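Local atomic coordinates of putative protein (Aquifex aeolicus, PDB entry 1T6T), a protein that is of unknown function but carries a Toprim domain resembling that of ribonuclease M5, so that it probably acts on nucleic acids. Residues Ala52-Val55 with Asp56-Gly60; Asn99-Lys103 with Trp104-His108. All blocks are in the same frame, centred on the assembly; numbering follows the deposited sequence.

Interaction 1 of 2, residues Ala52-Val55 with Asp56-Gly60; sequences ADVV and DMLEG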
ATOM      1  N   ALA B  52       9.705   8.926  -3.165  1.00 15.02           N
ATOM      2  CA  ALA B  52      10.983   9.632  -3.164  1.00 16.71           C
ATOM      3  C   ALA B  52      11.834   9.299  -1.939  1.00 14.93           C
ATOM      4  O   ALA B  52      13.057   9.444  -1.976  1.00 14.95           O
ATOM      5  CB  ALA B  52      10.754  11.147  -3.245  1.00 16.89           C
ATOM      6  N   ASP B  53      11.197   8.868  -0.850  1.00 15.69           N
ATOM      7  CA  ASP B  53      11.946   8.511   0.355  1.00 15.11           C
ATOM      8  C   ASP B  53      12.848   7.313   0.062  1.00 14.57           C
ATOM      9  O   ASP B  53      13.964   7.226   0.574  1.00 15.49           O
ATOM     10  CB  ASP B  53      11.013   8.155   1.524  1.00 16.09           C
ATOM     11  CG  ASP B  53      10.279   9.363   2.096  1.00 18.26           C
ATOM     12  OD1 ASP B  53      10.756  10.505   1.923  1.00 18.73           O
ATOM     13  OD2 ASP B  53       9.227   9.164   2.744  1.00 16.65           O
ATOM     14  N   VAL B  54      12.359   6.385  -0.755  1.00 13.66           N
ATOM     15  CA  VAL B  54      13.137   5.202  -1.112  1.00 14.18           C
ATOM     16  C   VAL B  54      14.353   5.630  -1.929  1.00 13.83           C
ATOM     17  O   VAL B  54      15.464   5.146  -1.717  1.00 13.10           O
ATOM     18  CB  VAL B  54      12.287   4.209  -1.938  1.00 15.20           C
ATOM     19  CG1 VAL B  54      13.146   3.041  -2.409  1.00 12.24           C
ATOM     20  CG2 VAL B  54      11.129   3.709  -1.093  1.00 15.33           C
ATOM     21  N   VAL B  55      14.133   6.547  -2.864  1.00 13.31           N
ATOM     22  CA  VAL B  55      15.217   7.053  -3.694  1.00 13.39           C
ATOM     23  C   VAL B  55      16.294   7.692  -2.816  1.00 14.44           C
ATOM     24  O   VAL B  55      17.486   7.401  -2.954  1.00 13.74           O
ATOM     25  CB  VAL B  55      14.700   8.115  -4.689  1.00 14.99           C
ATOM     26  CG1 VAL B  55      15.867   8.716  -5.470  1.00 13.67           C
ATOM     27  CG2 VAL B  55      13.693   7.485  -5.641  1.00 16.51           C
ATOM     28  N   ASP B  56      15.868   8.565  -1.910  1.00 15.52           N
ATOM     29  CA  ASP B  56      16.806   9.248  -1.028  1.00 17.68           C
ATOM     30  C   ASP B  56      17.581   8.296  -0.122  1.00 18.00           C
ATOM     31  O   ASP B  56      18.754   8.533   0.180  1.00 18.38           O
ATOM     32  CB  ASP B  56      16.076  10.300  -0.188  1.00 19.84           C
ATOM     33  CG  ASP B  56      15.485  11.413  -1.039  1.00 23.59           C
ATOM     34  OD1 ASP B  56      15.988  11.641  -2.162  1.00 24.81           O
ATOM     35  OD2 ASP B  56      14.525  12.070  -0.584  1.00 23.88           O
HETATM   36  N   MSE B  57      16.927   7.219   0.306  1.00 15.96           N
HETATM   37  CA  MSE B  57      17.552   6.219   1.171  1.00 17.66           C
HETATM   38  C   MSE B  57      18.631   5.421   0.448  1.00 17.57           C
HETATM   39  O   MSE B  57      19.621   5.010   1.054  1.00 16.90           O
HETATM   40  CB  MSE B  57      16.503   5.230   1.684  1.00 18.01           C
HETATM   41  CG  MSE B  57      15.543   5.779   2.708  1.00 23.49           C
HETATM   42 SE   MSE B  57      14.111   4.507   3.024  1.00 29.30          SE
HETATM   43  CE  MSE B  57      15.048   3.263   4.173  1.00 26.70           C
ATOM     44  N   LEU B  58      18.431   5.201  -0.848  1.00 15.13           N
ATOM     45  CA  LEU B  58      19.362   4.412  -1.647  1.00 16.46           C
ATOM     46  C   LEU B  58      20.470   5.193  -2.342  1.00 15.64           C
ATOM     47  O   LEU B  58      21.529   4.638  -2.641  1.00 17.03           O
ATOM     48  CB  LEU B  58      18.586   3.620  -2.700  1.00 17.43           C
ATOM     49  CG  LEU B  58      17.465   2.710  -2.192  1.00 19.11           C
ATOM     50  CD1 LEU B  58      16.725   2.113  -3.377  1.00 23.73           C
ATOM     51  CD2 LEU B  58      18.040   1.619  -1.303  1.00 22.82           C
ATOM     52  N   GLU B  59      20.225   6.472  -2.600  1.00 15.73           N
ATOM     53  CA  GLU B  59      21.189   7.316  -3.294  1.00 17.77           C
ATOM     54  C   GLU B  59      22.605   7.211  -2.744  1.00 19.06           C
ATOM     55  O   GLU B  59      22.837   7.419  -1.552  1.00 18.95           O
ATOM     56  CB  GLU B  59      20.748   8.779  -3.246  1.00 19.45           C
ATOM     57  CG  GLU B  59      21.514   9.658  -4.215  1.00 22.84           C
ATOM     58  CD  GLU B  59      21.198  11.125  -4.054  1.00 24.69           C
ATOM     59  OE1 GLU B  59      20.066  11.458  -3.639  1.00 24.26           O
ATOM     60  OE2 GLU B  59      22.085  11.948  -4.359  1.00 28.06           O
ATOM     61  N   GLY B  60      23.544   6.891  -3.626  1.00 20.94           N
ATOM     62  CA  GLY B  60      24.938   6.782  -3.232  1.00 24.25           C
ATOM     63  C   GLY B  60      25.292   5.592  -2.361  1.00 24.87           C
ATOM     64  O   GLY B  60      26.438   5.461  -1.924  1.00 26.45           O
TER
HETATM   65  O   HOH W   1      12.015  12.210   0.117  1.00 33.47           O
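Val54 lays one methyl alongside Leu58, a turn further down helix 51-58: CG1 of Val54 sits 3.8 Å from CD1 of Leu58, and the two side chains run side by side in the same direction. With CG1 of Val54 anti to the backbone N (chi1 175°), this methyl lies beside its own carbonyl carbon, on the side of the following turn. Leu58 CG, beside its own backbone N, also sits against the Val54 carbonyl, 3.2 Å from its O. Beneath this pair runs the i to i+4 ladder of an alpha helix. Asp56 N reaches Ala52 O at 2.9 Å in a nearly straight bond (167° at the hydrogen), Met57 N and Leu58 N bond to Asp53 O and Val54 O, and Glu59 N closes the series on Val55 O at 2.9 Å, where the chain leaves helical geometry. Val55 O also takes a weak bond from Leu58 N.

The helix belongs to a beta-alpha-beta crossover linking the parallel strands 43-45 and 64-67. Val54 rests on Leu25 and Leu58 on Val23 and Ile44, so the shared apolar stripe faces the sheet. On the polar side a water donates to both OD1 of Asp53, at 2.8 Å, and OD2 of Asp56, at 2.6 Å. Asp53 has stronger ties besides: OD2 accepts the backbone N of Arg50 at the start of the helix, and OD1 forms a salt bridge with Arg50 of the second subunit. Two like charges one turn apart would be expected to repel; the water's two donated protons and the arginine of the neighbouring subunit probably offset this, and through Asp53 one carboxylate of the pair is tied to the other subunit.

Interaction 2 of 2, residues Asn99-Lys103 with Trp104-His108; sequences NFLKK and WNIIH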
ATOM      1  N   ASN B  99       9.493 -12.086 -11.182  1.00 15.89           N
ATOM      2  CA  ASN B  99       8.993 -12.785 -12.361  1.00 17.26           C
ATOM      3  C   ASN B  99       9.067 -14.295 -12.221  1.00 17.34           C
ATOM      4  O   ASN B  99       8.238 -15.013 -12.779  1.00 18.20           O
ATOM      5  CB  ASN B  99       9.747 -12.349 -13.620  1.00 18.19           C
ATOM      6  CG  ASN B  99       9.397 -10.941 -14.047  1.00 18.40           C
ATOM      7  OD1 ASN B  99       8.338 -10.416 -13.691  1.00 18.56           O
ATOM      8  ND2 ASN B  99      10.276 -10.324 -14.827  1.00 19.80           N
ATOM      9  N   PHE B 100      10.054 -14.781 -11.480  1.00 17.57           N
ATOM     10  CA  PHE B 100      10.199 -16.217 -11.287  1.00 19.72           C
ATOM     11  C   PHE B 100       9.008 -16.790 -10.515  1.00 19.46           C
ATOM     12  O   PHE B 100       8.549 -17.897 -10.798  1.00 19.94           O
ATOM     13  CB  PHE B 100      11.495 -16.528 -10.539  1.00 22.42           C
ATOM     14  CG  PHE B 100      12.069 -17.875 -10.874  1.00 28.03           C
ATOM     15  CD1 PHE B 100      12.804 -18.059 -12.041  1.00 30.32           C
ATOM     16  CD2 PHE B 100      11.843 -18.969 -10.044  1.00 29.74           C
ATOM     17  CE1 PHE B 100      13.306 -19.318 -12.380  1.00 32.06           C
ATOM     18  CE2 PHE B 100      12.340 -20.230 -10.374  1.00 30.64           C
ATOM     19  CZ  PHE B 100      13.072 -20.404 -11.545  1.00 31.19           C
ATOM     20  N   LEU B 101       8.504 -16.029  -9.548  1.00 16.84           N
ATOM     21  CA  LEU B 101       7.373 -16.474  -8.740  1.00 17.40           C
ATOM     22  C   LEU B 101       6.089 -16.637  -9.549  1.00 18.80           C
ATOM     23  O   LEU B 101       5.168 -17.339  -9.127  1.00 18.44           O
ATOM     24  CB  LEU B 101       7.120 -15.493  -7.587  1.00 17.21           C
ATOM     25  CG  LEU B 101       8.225 -15.322  -6.539  1.00 17.49           C
ATOM     26  CD1 LEU B 101       7.786 -14.301  -5.494  1.00 15.71           C
ATOM     27  CD2 LEU B 101       8.527 -16.659  -5.883  1.00 17.09           C
ATOM     28  N   LYS B 102       6.026 -15.990 -10.707  1.00 18.56           N
ATOM     29  CA  LYS B 102       4.839 -16.067 -11.548  1.00 20.95           C
ATOM     30  C   LYS B 102       4.537 -17.486 -12.026  1.00 22.38           C
ATOM     31  O   LYS B 102       3.414 -17.778 -12.438  1.00 22.29           O
ATOM     32  CB  LYS B 102       4.989 -15.133 -12.750  1.00 20.81           C
ATOM     33  CG  LYS B 102       5.043 -13.661 -12.371  1.00 20.48           C
ATOM     34  CD  LYS B 102       5.275 -12.780 -13.588  1.00 21.57           C
ATOM     35  CE  LYS B 102       5.235 -11.310 -13.212  1.00 22.82           C
ATOM     36  NZ  LYS B 102       5.500 -10.438 -14.389  1.00 23.03           N
ATOM     37  N   LYS B 103       5.532 -18.367 -11.959  1.00 22.06           N
ATOM     38  CA  LYS B 103       5.349 -19.746 -12.396  1.00 25.08           C
ATOM     39  C   LYS B 103       4.845 -20.647 -11.275  1.00 24.69           C
ATOM     40  O   LYS B 103       4.447 -21.785 -11.521  1.00 24.33           O
ATOM     41  CB  LYS B 103       6.660 -20.309 -12.953  1.00 27.93           C
ATOM     42  CG  LYS B 103       7.740 -20.544 -11.903  1.00 33.39           C
ATOM     43  CD  LYS B 103       9.033 -21.054 -12.532  1.00 38.24           C
ATOM     44  CE  LYS B 103       9.664 -20.007 -13.440  1.00 40.03           C
ATOM     45  NZ  LYS B 103      10.869 -20.529 -14.143  1.00 43.49           N
ATOM     46  N   TRP B 104       4.858 -20.144 -10.044  1.00 21.56           N
ATOM     47  CA  TRP B 104       4.400 -20.936  -8.909  1.00 21.24           C
ATOM     48  C   TRP B 104       3.104 -20.404  -8.319  1.00 19.44           C
ATOM     49  O   TRP B 104       2.650 -19.316  -8.666  1.00 18.41           O
ATOM     50  CB  TRP B 104       5.477 -20.997  -7.821  1.00 22.46           C
ATOM     51  CG  TRP B 104       6.753 -21.640  -8.284  1.00 25.61           C
ATOM     52  CD1 TRP B 104       6.877 -22.669  -9.177  1.00 26.45           C
ATOM     53  CD2 TRP B 104       8.082 -21.316  -7.860  1.00 27.16           C
ATOM     54  NE1 TRP B 104       8.200 -23.002  -9.337  1.00 26.36           N
ATOM     55  CE2 TRP B 104       8.962 -22.189  -8.540  1.00 28.24           C
ATOM     56  CE3 TRP B 104       8.616 -20.374  -6.971  1.00 27.34           C
ATOM     57  CZ2 TRP B 104      10.351 -22.149  -8.357  1.00 30.13           C
ATOM     58  CZ3 TRP B 104       9.996 -20.333  -6.789  1.00 29.00           C
ATOM     59  CH2 TRP B 104      10.847 -21.216  -7.481  1.00 29.83           C
ATOM     60  N   ASN B 105       2.506 -21.180  -7.425  1.00 19.81           N
ATOM     61  CA  ASN B 105       1.256 -20.771  -6.814  1.00 20.73           C
ATOM     62  C   ASN B 105       1.478 -19.847  -5.626  1.00 20.49           C
ATOM     63  O   ASN B 105       1.446 -20.268  -4.469  1.00 18.75           O
ATOM     64  CB  ASN B 105       0.447 -21.987  -6.381  1.00 22.61           C
ATOM     65  CG  ASN B 105      -0.941 -21.614  -5.924  1.00 25.24           C
ATOM     66  OD1 ASN B 105      -1.336 -20.448  -6.006  1.00 23.53           O
ATOM     67  ND2 ASN B 105      -1.696 -22.595  -5.444  1.00 28.83           N
ATOM     68  N   ILE B 106       1.704 -18.577  -5.929  1.00 19.82           N
ATOM     69  CA  ILE B 106       1.926 -17.576  -4.902  1.00 20.43           C
ATOM     70  C   ILE B 106       1.477 -16.225  -5.438  1.00 19.04           C
ATOM     71  O   ILE B 106       1.594 -15.950  -6.633  1.00 20.22           O
ATOM     72  CB  ILE B 106       3.421 -17.500  -4.511  1.00 21.26           C
ATOM     73  CG1 ILE B 106       3.619 -16.476  -3.389  1.00 22.39           C
ATOM     74  CG2 ILE B 106       4.259 -17.132  -5.725  1.00 21.61           C
ATOM     75  CD1 ILE B 106       5.018 -16.477  -2.796  1.00 24.08           C
ATOM     76  N   ILE B 107       0.932 -15.395  -4.561  1.00 17.82           N
ATOM     77  CA  ILE B 107       0.500 -14.066  -4.961  1.00 17.73           C
ATOM     78  C   ILE B 107       1.142 -13.038  -4.043  1.00 17.60           C
ATOM     79  O   ILE B 107       1.688 -12.037  -4.503  1.00 17.36           O
ATOM     80  CB  ILE B 107      -1.028 -13.915  -4.880  1.00 17.17           C
ATOM     81  CG1 ILE B 107      -1.693 -14.755  -5.974  1.00 17.19           C
ATOM     82  CG2 ILE B 107      -1.416 -12.446  -5.026  1.00 17.99           C
ATOM     83  CD1 ILE B 107      -1.312 -14.354  -7.391  1.00 19.12           C
ATOM     84  N   HIS B 108       1.079 -13.309  -2.742  1.00 18.89           N
ATOM     85  CA  HIS B 108       1.629 -12.416  -1.727  1.00 18.88           C
ATOM     86  C   HIS B 108       2.955 -12.941  -1.198  1.00 19.25           C
ATOM     87  O   HIS B 108       3.058 -14.101  -0.804  1.00 18.89           O
ATOM     88  CB  HIS B 108       0.631 -12.280  -0.577  1.00 18.20           C
ATOM     89  CG  HIS B 108      -0.722 -11.812  -1.009  1.00 20.30           C
ATOM     90  ND1 HIS B 108      -0.970 -10.517  -1.409  1.00 20.79           N
ATOM     91  CD2 HIS B 108      -1.897 -12.475  -1.134  1.00 22.15           C
ATOM     92  CE1 HIS B 108      -2.238 -10.400  -1.761  1.00 22.46           C
ATOM     93  NE2 HIS B 108      -2.823 -11.575  -1.603  1.00 23.62           N
TER
HETATM   94  O   HOH W   2       1.423 -19.202 -11.216  1.00 18.53           O
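Lys103 spends its aliphatic chain on two aromatic rings in succession. Its CB is 3.4 Å from Trp104 N; CG, placed between the backbone N and the carbonyl carbon (chi1 70°), lies over the five-membered ring of Trp104 in a CH-pi contact, 3.6 Å from the centroid and 16° off the normal. CD continues past the indole, 3.8 Å from Trp104 NE1. After the bend at chi3, CE stands 3.7 Å above the Phe100 ring centre, and NZ stays over the same face near its rim, 3.2 Å from Phe100 CE1. Backbone geometry brings these groups together: helix 96-101 of the Toprim domain leads into a type I beta turn from Leu101 to Trp104, in which Trp104 N donates to Leu101 O from above the carbonyl plane. Phe100 turns its edge to the indole's six-membered ring in an offset edge-to-face pair, centroids 5.2 Å apart and planes at 80°. A serine in place of Trp104 would probably deprive the Phe100 edge and the Lys103 methylenes of their shared surface, freeing the lysine chain to swing. Beyond the turn, Ile106 points back to the helix, its CG2 3.8 Å from Leu101 CB; Leu101 also packs against Trp11.

The two contacts occur in series along the chain and on opposite sides of its centre, their centres 28 Å apart and their nearest atoms about 18 Å. Both are local contacts between sequence neighbours, one along a helix's last turns, the other round the turn after one. Interaction 1 borders the second subunit, whereas no other chain of the assembly touches interaction 2. Residues 104-108 lead toward the probable working end of the fold: His108 ND1 bonds to Asp70 OD2 and its side chain touches Asp72, two acidic residues following strand 64-67. In Toprim relatives, aspartates so placed bind metal, so interaction 2 reaches toward a possible site through His108, although interaction 1 is nearer in sequence.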